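Local atomic coordinates of fibronectin type III domain-containing protein (Simiduia agarivorans, PDB entry 6P2K), a protein that probably hydrolyses the beta-glucan backbone of xyloglucan, as a glycoside hydrolase of family 74 built on seven-bladed beta-propellers and binding zinc. Residues B[629-637]-B[696-707]. Sequence-based numbering, arbitrary orientation.
Sequences VYLMSFAKG and SAGAGNKIVMSY
Met-632 and Phe-634, on one face of strand 629-634, meet the beta-hairpin 697-707, closed by a type II' turn from Ala-699 to Lys-702, in the packing of two neighbouring four-stranded antiparallel blades of a GH74 beta-propeller. The axes of segments 629-634 and 702-707 run almost parallel, 7° apart and 9.5 Å at closest approach, so side chains rather than backbone pairing join the sheets. The bent side chain of Met-632 reaches across to the hairpin with its methyl CE, which lies 3.4 Å from Ala-697 O and 3.8 Å from Ile-703 CG2, touching both arms of the hairpin. Ile-650, in strand 648-653, and Trp-623, in strand 618-625, pack against the same methionine within its own blade. A water bridges the blades, donating to Met-632 O and, at 2.6 Å, to Ser-696 OG. Further along, a chi1 of 174° turns the Phe-634 ring away from its own amide and toward Met-705, Ser-706 and Tyr-707. Its CB rests 3.6 Å from Ser-696 OG, while CE1 meets Met-705 CE at 3.5 Å, the two side chains crossing at about a right angle. The hydroxyl of Tyr-707 is hydrogen-bonded to Trp-648 O, back in the first blade, and the methyl CE of Met-705 that touches Phe-634 also lies over the centre of the Tyr-707 ring, 3.4 Å above its plane.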
# COMPACT_ATOMS: atom_id res chain seq x y z
N VAL B 629 33.79 -19.61 30.78
CA VAL B 629 33.88 -18.48 29.87
C VAL B 629 35.33 -18.35 29.43
O VAL B 629 36.23 -18.19 30.26
CB VAL B 629 33.38 -17.18 30.52
CG1 VAL B 629 33.65 -16.00 29.60
CG2 VAL B 629 31.90 -17.29 30.83
N TYR B 630 35.56 -18.45 28.13
CA TYR B 630 36.90 -18.41 27.56
C TYR B 630 37.18 -17.03 26.98
O TYR B 630 36.31 -16.43 26.33
CB TYR B 630 37.07 -19.48 26.48
CG TYR B 630 37.05 -20.89 27.03
CD1 TYR B 630 38.20 -21.47 27.55
CD2 TYR B 630 35.88 -21.64 27.04
CE1 TYR B 630 38.19 -22.76 28.05
CE2 TYR B 630 35.85 -22.92 27.54
CZ TYR B 630 37.02 -23.48 28.05
OH TYR B 630 37.00 -24.76 28.55
N LEU B 631 38.39 -16.52 27.21
CA LEU B 631 38.85 -15.27 26.63
C LEU B 631 40.17 -15.53 25.94
O LEU B 631 41.16 -15.88 26.60
CB LEU B 631 39.00 -14.18 27.71
CG LEU B 631 39.26 -12.75 27.24
CD1 LEU B 631 38.03 -12.18 26.53
CD2 LEU B 631 39.65 -11.87 28.42
N MET B 632 40.20 -15.37 24.62
CA MET B 632 41.32 -15.79 23.79
C MET B 632 41.86 -14.60 23.02
O MET B 632 41.10 -13.87 22.37
CB MET B 632 40.89 -16.91 22.84
CG MET B 632 42.01 -17.51 22.01
SD MET B 632 42.19 -16.73 20.39
CE MET B 632 40.70 -17.31 19.57
N SER B 633 43.18 -14.41 23.08
CA SER B 633 43.86 -13.31 22.41
C SER B 633 44.84 -13.84 21.38
O SER B 633 45.59 -14.77 21.64
CB SER B 633 44.60 -12.44 23.44
OG SER B 633 45.59 -11.63 22.81
N PHE B 634 44.82 -13.22 20.20
CA PHE B 634 45.81 -13.46 19.15
C PHE B 634 46.56 -12.16 18.94
O PHE B 634 46.00 -11.20 18.39
CB PHE B 634 45.15 -13.95 17.86
CG PHE B 634 46.10 -14.09 16.70
CD1 PHE B 634 47.30 -14.78 16.85
CD2 PHE B 634 45.79 -13.54 15.47
CE1 PHE B 634 48.17 -14.92 15.78
CE2 PHE B 634 46.66 -13.68 14.39
CZ PHE B 634 47.85 -14.36 14.55
N ALA B 635 47.80 -12.11 19.40
CA ALA B 635 48.56 -10.87 19.45
C ALA B 635 50.00 -11.22 19.78
O ALA B 635 50.34 -12.37 20.06
CB ALA B 635 47.98 -9.90 20.49
N LYS B 636 50.86 -10.20 19.76
CA LYS B 636 52.21 -10.32 20.29
C LYS B 636 52.26 -9.71 21.69
O LYS B 636 51.37 -8.95 22.09
CB LYS B 636 53.23 -9.65 19.37
CG LYS B 636 53.36 -8.14 19.51
CD LYS B 636 54.38 -7.59 18.53
CE LYS B 636 54.92 -6.23 18.97
NZ LYS B 636 56.41 -6.25 19.12
N GLY B 637 53.30 -10.06 22.43
CA GLY B 637 53.48 -9.52 23.76
C GLY B 637 52.62 -10.22 24.80
O GLY B 637 52.28 -11.40 24.68
N SER B 696 41.50 -15.28 13.91
CA SER B 696 41.37 -16.19 15.04
C SER B 696 39.93 -16.19 15.55
O SER B 696 39.22 -15.19 15.44
CB SER B 696 42.33 -15.81 16.17
OG SER B 696 41.79 -14.76 16.96
N ALA B 697 39.51 -17.32 16.10
CA ALA B 697 38.14 -17.45 16.56
C ALA B 697 38.04 -18.55 17.60
O ALA B 697 38.89 -19.44 17.68
CB ALA B 697 37.18 -17.73 15.40
N GLY B 698 36.99 -18.46 18.41
CA GLY B 698 36.70 -19.48 19.40
C GLY B 698 35.21 -19.71 19.53
O GLY B 698 34.43 -18.76 19.51
N ALA B 699 34.82 -20.98 19.66
CA ALA B 699 33.43 -21.35 19.87
C ALA B 699 33.39 -22.81 20.31
O ALA B 699 34.13 -23.64 19.76
CB ALA B 699 32.59 -21.16 18.60
N GLY B 700 32.55 -23.10 21.30
CA GLY B 700 32.46 -24.47 21.80
C GLY B 700 33.82 -24.96 22.26
O GLY B 700 34.52 -24.30 23.04
N ASN B 701 34.21 -26.14 21.77
CA ASN B 701 35.51 -26.73 22.09
C ASN B 701 36.53 -26.50 20.98
O ASN B 701 37.47 -27.29 20.85
CB ASN B 701 35.35 -28.23 22.37
CG ASN B 701 34.80 -29.00 21.17
OD1 ASN B 701 34.30 -28.40 20.21
ND2 ASN B 701 34.89 -30.32 21.23
N LYS B 702 36.38 -25.44 20.20
CA LYS B 702 37.22 -25.22 19.03
C LYS B 702 37.83 -23.82 19.04
O LYS B 702 37.16 -22.84 19.38
CB LYS B 702 36.43 -25.43 17.73
CG LYS B 702 35.88 -26.84 17.55
CD LYS B 702 36.98 -27.86 17.30
CE LYS B 702 36.44 -29.28 17.37
NZ LYS B 702 37.45 -30.30 16.97
N ILE B 703 39.10 -23.75 18.67
CA ILE B 703 39.83 -22.50 18.49
C ILE B 703 40.61 -22.60 17.18
O ILE B 703 41.18 -23.65 16.87
CB ILE B 703 40.79 -22.22 19.67
CG1 ILE B 703 40.00 -22.08 20.98
CG2 ILE B 703 41.62 -20.97 19.42
CD1 ILE B 703 40.86 -22.21 22.22
N VAL B 704 40.63 -21.51 16.41
CA VAL B 704 41.32 -21.47 15.13
C VAL B 704 42.18 -20.22 15.06
O VAL B 704 41.87 -19.20 15.67
CB VAL B 704 40.32 -21.53 13.95
CG1 VAL B 704 39.39 -20.32 13.98
CG2 VAL B 704 41.04 -21.62 12.60
N MET B 705 43.29 -20.32 14.33
CA MET B 705 44.16 -19.18 14.06
C MET B 705 44.93 -19.46 12.78
O MET B 705 44.98 -20.59 12.29
CB MET B 705 45.11 -18.92 15.23
CG MET B 705 46.10 -20.04 15.53
SD MET B 705 47.62 -19.93 14.57
CE MET B 705 48.25 -18.35 15.12
N SER B 706 45.56 -18.41 12.24
CA SER B 706 46.30 -18.52 10.99
C SER B 706 47.54 -17.63 11.05
O SER B 706 47.42 -16.43 11.30
CB SER B 706 45.42 -18.15 9.80
OG SER B 706 46.21 -17.85 8.65
N TYR B 707 48.70 -18.23 10.80
CA TYR B 707 49.97 -17.50 10.78
C TYR B 707 50.24 -16.98 9.37
O TYR B 707 50.26 -17.76 8.42
CB TYR B 707 51.12 -18.39 11.25
CG TYR B 707 51.36 -18.34 12.75
CD1 TYR B 707 51.63 -17.14 13.39
CD2 TYR B 707 51.33 -19.51 13.51
CE1 TYR B 707 51.86 -17.10 14.75
CE2 TYR B 707 51.56 -19.47 14.87
CZ TYR B 707 51.82 -18.26 15.49
OH TYR B 707 52.05 -18.22 16.85
O HOH W 1 41.13 -13.81 19.30